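PDB 3I4J: aminotransferase, class III from Deinococcus radiodurans, which probably binds pyridoxal phosphate and uses it to transfer amino groups, as other class-III aminotransferases do. Local coordinates for residues Val233-Gly241 with Arg347-Val355. The protein carries 1 engineered substitution. Residues are numbered along the deposited sequence; the frame is centred on the assembly and turned at random.
Sequences VMSGMGRCG and RGTGLLLGV
Arg239 grips the hairpin turn Thr349-Leu352 from both its backbone and its side chain. Its carbonyl O accepts Leu351 N at 2.8 Å, the nitrogen sitting nearly on the extension of the C=O bond (C=O...N angle 164°). Its guanidinium turns back to the same residue: with CG anti to the backbone N (chi1 -170°) and the chain bent at chi2 and chi3, the group presents an edge to Leu351 O, which receives NH2 at 3.0 Å, a distance to be read with some caution because NH2 is crowded elsewhere in the model, and, weakly, NE at 3.3 Å. Leu351 thus has both its N-H and its C=O bound by one arginine. The guanidinium is also held outside the turn, NH2 by Pro405 O and NH1 by Asn42 OD1. Shortened to an alanine, this side chain would no longer reach the turn, and Leu351 O, Pro405 O and Asn42 would probably lose these donors, although the backbone bond could persist. Beside this grip Leu352 meets Cys240, whose SG rests 3.8 Å from Leu352 CB, while Leu352 CD1 approaches Met234 SD at 4.3 Å. Cys240 CB packs on Thr349 CG2 at 3.8 Å, and Cys240 CA makes a C-H...O contact with Thr349 O at 3.4 Å. A beta-carbon on Gly350 would clash with the carbonyl carbon of Cys240. The type II' turn closes a two-residue beta hairpin between strands 343-349 and 352-357; its apex abuts the loop after strand 227-231 of the large mixed sheet. Leu39 of helix 36-39 and Leu402 of strand 400-403 both touch Met234 and Leu352, while Leu351 reaches Arg325 on helix 318-339.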
ATOM      1  N   VAL C 233       9.462 -10.899  -4.281  1.00 18.45           N
ATOM      2  CA  VAL C 233       8.753 -10.315  -3.146  1.00 21.98           C
ATOM      3  C   VAL C 233       8.933 -11.150  -1.881  1.00 22.34           C
ATOM      4  O   VAL C 233       9.046 -10.607  -0.784  1.00 24.97           O
ATOM      5  CB  VAL C 233       7.246 -10.136  -3.453  1.00 22.13           C
ATOM      6  CG1 VAL C 233       6.511  -9.649  -2.213  1.00 24.34           C
ATOM      7  CG2 VAL C 233       7.070  -9.126  -4.583  1.00 22.57           C
ATOM      8  N   MET C 234       8.977 -12.468  -2.026  1.00 21.95           N
ATOM      9  CA  MET C 234       9.152 -13.327  -0.864  1.00 23.38           C
ATOM     10  C   MET C 234      10.546 -13.934  -0.750  1.00 23.72           C
ATOM     11  O   MET C 234      11.061 -14.112   0.354  1.00 25.32           O
ATOM     12  CB  MET C 234       8.125 -14.457  -0.884  1.00 25.16           C
ATOM     13  CG  MET C 234       8.185 -15.344   0.340  1.00 29.20           C
ATOM     14  SD  MET C 234       6.925 -16.633   0.309  1.00 34.97           S
ATOM     15  CE  MET C 234       5.432 -15.596   0.070  1.00 28.57           C
ATOM     16  N   SER C 235      11.156 -14.231  -1.893  1.00 22.53           N
ATOM     17  CA  SER C 235      12.472 -14.867  -1.932  1.00 22.83           C
ATOM     18  C   SER C 235      13.680 -13.946  -1.868  1.00 23.78           C
ATOM     19  O   SER C 235      14.812 -14.422  -1.721  1.00 24.14           O
ATOM     20  CB  SER C 235      12.591 -15.706  -3.203  1.00 22.64           C
ATOM     21  OG  SER C 235      12.573 -14.866  -4.350  1.00 21.92           O
ATOM     22  N   GLY C 236      13.454 -12.641  -1.985  1.00 23.45           N
ATOM     23  CA  GLY C 236      14.565 -11.708  -1.977  1.00 23.02           C
ATOM     24  C   GLY C 236      15.100 -11.237  -0.637  1.00 22.50           C
ATOM     25  O   GLY C 236      14.650 -11.661   0.429  1.00 22.46           O
ATOM     26  N   MET C 237      16.094 -10.357  -0.722  1.00 21.16           N
ATOM     27  CA  MET C 237      16.754  -9.745   0.424  1.00 22.11           C
ATOM     28  C   MET C 237      17.377 -10.695   1.449  1.00 22.99           C
ATOM     29  O   MET C 237      17.248 -10.492   2.658  1.00 23.73           O
ATOM     30  CB  MET C 237      15.792  -8.764   1.114  1.00 23.93           C
ATOM     31  CG  MET C 237      15.271  -7.644   0.184  1.00 25.65           C
ATOM     32  SD  MET C 237      16.542  -6.750  -0.792  1.00 18.50           S
ATOM     33  CE  MET C 237      16.379  -7.573  -2.340  1.00 32.07           C
ATOM     34  N   GLY C 238      18.062 -11.725   0.952  1.00 22.30           N
ATOM     35  CA  GLY C 238      18.734 -12.676   1.823  1.00 23.22           C
ATOM     36  C   GLY C 238      17.942 -13.885   2.279  1.00 24.46           C
ATOM     37  O   GLY C 238      18.518 -14.860   2.763  1.00 24.25           O
ATOM     38  N   ARG C 239      16.625 -13.817   2.126  1.00 23.99           N
ATOM     39  CA  ARG C 239      15.718 -14.888   2.528  1.00 23.83           C
ATOM     40  C   ARG C 239      16.207 -16.282   2.112  1.00 22.81           C
ATOM     41  O   ARG C 239      16.201 -17.223   2.912  1.00 22.35           O
ATOM     42  CB  ARG C 239      14.340 -14.623   1.912  1.00 26.27           C
ATOM     43  CG  ARG C 239      13.209 -15.496   2.420  1.00 30.66           C
ATOM     44  CD  ARG C 239      12.629 -14.934   3.715  1.00 32.87           C
ATOM     45  NE  ARG C 239      12.694 -15.944   4.745  1.00 33.71           N
ATOM     46  CZ  ARG C 239      12.423 -15.760   6.028  1.00 29.59           C
ATOM     47  NH1 ARG C 239      12.045 -14.572   6.499  1.00 25.71           N
ATOM     48  NH2 ARG C 239      12.559 -16.783   6.845  1.00 29.54           N
ATOM     49  N   CYS C 240      16.629 -16.409   0.860  1.00 21.91           N
ATOM     50  CA  CYS C 240      17.084 -17.693   0.341  1.00 21.29           C
ATOM     51  C   CYS C 240      18.597 -17.892   0.336  1.00 22.93           C
ATOM     52  O   CYS C 240      19.119 -18.669  -0.466  1.00 24.11           O
ATOM     53  CB  CYS C 240      16.527 -17.896  -1.070  1.00 20.92           C
ATOM     54  SG  CYS C 240      14.723 -18.107  -1.116  1.00 22.13           S
ATOM     55  N   GLY C 241      19.295 -17.196   1.231  1.00 23.39           N
ATOM     56  CA  GLY C 241      20.742 -17.328   1.320  1.00 22.96           C
ATOM     57  C   GLY C 241      21.534 -16.601   0.250  1.00 25.06           C
ATOM     58  O   GLY C 241      22.706 -16.911   0.017  1.00 24.35           O
ATOM     59  N   ARG C 347      11.430 -29.419   1.535  1.00 27.58           N
ATOM     60  CA  ARG C 347      12.262 -28.613   0.650  1.00 27.05           C
ATOM     61  C   ARG C 347      12.720 -27.329   1.314  1.00 25.39           C
ATOM     62  O   ARG C 347      12.066 -26.823   2.222  1.00 23.29           O
ATOM     63  CB  ARG C 347      11.474 -28.252  -0.612  1.00 28.82           C
ATOM     64  CG  ARG C 347      10.911 -29.444  -1.348  1.00 34.66           C
ATOM     65  CD  ARG C 347      10.122 -29.041  -2.581  1.00 35.47           C
ATOM     66  NE  ARG C 347       8.960 -28.212  -2.273  1.00 36.13           N
ATOM     67  CZ  ARG C 347       7.806 -28.280  -2.932  1.00 34.60           C
ATOM     68  NH1 ARG C 347       7.659 -29.144  -3.927  1.00 36.54           N
ATOM     69  NH2 ARG C 347       6.801 -27.479  -2.606  1.00 32.62           N
ATOM     70  N   GLY C 348      13.839 -26.794   0.843  1.00 23.50           N
ATOM     71  CA  GLY C 348      14.334 -25.552   1.399  1.00 22.06           C
ATOM     72  C   GLY C 348      15.476 -24.926   0.628  1.00 22.64           C
ATOM     73  O   GLY C 348      16.355 -25.621   0.116  1.00 22.46           O
ATOM     74  N   THR C 349      15.438 -23.603   0.520  1.00 20.84           N
ATOM     75  CA  THR C 349      16.488 -22.835  -0.138  1.00 21.86           C
ATOM     76  C   THR C 349      16.705 -21.688   0.843  1.00 22.82           C
ATOM     77  O   THR C 349      15.855 -20.812   0.967  1.00 19.70           O
ATOM     78  CB  THR C 349      16.035 -22.268  -1.511  1.00 22.51           C
ATOM     79  OG1 THR C 349      15.658 -23.341  -2.382  1.00 23.31           O
ATOM     80  CG2 THR C 349      17.175 -21.512  -2.164  1.00 22.46           C
ATOM     81  N   GLY C 350      17.830 -21.702   1.551  1.00 22.31           N
ATOM     82  CA  GLY C 350      18.068 -20.667   2.542  1.00 23.50           C
ATOM     83  C   GLY C 350      17.006 -20.840   3.621  1.00 22.50           C
ATOM     84  O   GLY C 350      16.721 -21.965   4.029  1.00 24.21           O
ATOM     85  N   LEU C 351      16.400 -19.746   4.077  1.00 20.98           N
ATOM     86  CA  LEU C 351      15.371 -19.847   5.102  1.00 21.18           C
ATOM     87  C   LEU C 351      13.941 -19.760   4.574  1.00 21.00           C
ATOM     88  O   LEU C 351      13.053 -19.191   5.214  1.00 20.98           O
ATOM     89  CB  LEU C 351      15.603 -18.813   6.211  1.00 21.04           C
ATOM     90  CG  LEU C 351      16.599 -19.270   7.293  1.00 20.65           C
ATOM     91  CD1 LEU C 351      16.918 -18.121   8.249  1.00 21.90           C
ATOM     92  CD2 LEU C 351      16.008 -20.456   8.055  1.00 20.45           C
ATOM     93  N   LEU C 352      13.736 -20.314   3.383  1.00 20.40           N
ATOM     94  CA  LEU C 352      12.413 -20.402   2.780  1.00 20.14           C
ATOM     95  C   LEU C 352      12.265 -21.914   2.618  1.00 20.86           C
ATOM     96  O   LEU C 352      12.917 -22.523   1.770  1.00 20.91           O
ATOM     97  CB  LEU C 352      12.367 -19.701   1.419  1.00 20.78           C
ATOM     98  CG  LEU C 352      11.052 -19.857   0.651  1.00 22.44           C
ATOM     99  CD1 LEU C 352       9.888 -19.547   1.570  1.00 25.54           C
ATOM    100  CD2 LEU C 352      11.038 -18.931  -0.559  1.00 24.36           C
ATOM    101  N   LEU C 353      11.432 -22.526   3.453  1.00 22.56           N
ATOM    102  CA  LEU C 353      11.268 -23.975   3.406  1.00 22.08           C
ATOM    103  C   LEU C 353       9.816 -24.394   3.279  1.00 23.02           C
ATOM    104  O   LEU C 353       8.908 -23.619   3.573  1.00 23.47           O
ATOM    105  CB  LEU C 353      11.873 -24.611   4.662  1.00 21.82           C
ATOM    106  CG  LEU C 353      13.331 -24.262   4.982  1.00 23.22           C
ATOM    107  CD1 LEU C 353      13.386 -23.069   5.938  1.00 21.35           C
ATOM    108  CD2 LEU C 353      14.016 -25.468   5.603  1.00 22.58           C
ATOM    109  N   GLY C 354       9.605 -25.634   2.847  1.00 21.80           N
ATOM    110  CA  GLY C 354       8.252 -26.127   2.691  1.00 23.49           C
ATOM    111  C   GLY C 354       8.121 -27.589   3.054  1.00 24.61           C
ATOM    112  O   GLY C 354       9.065 -28.370   2.911  1.00 25.83           O
ATOM    113  N   VAL C 355       6.941 -27.951   3.543  1.00 25.90           N
ATOM    114  CA  VAL C 355       6.640 -29.323   3.924  1.00 26.06           C
ATOM    115  C   VAL C 355       5.325 -29.694   3.261  1.00 27.28           C
ATOM    116  O   VAL C 355       4.313 -29.018   3.454  1.00 25.84           O
ATOM    117  CB  VAL C 355       6.483 -29.464   5.463  1.00 26.34           C
ATOM    118  CG1 VAL C 355       6.084 -30.894   5.823  1.00 27.86           C
ATOM    119  CG2 VAL C 355       7.784 -29.096   6.152  1.00 26.12           C
TER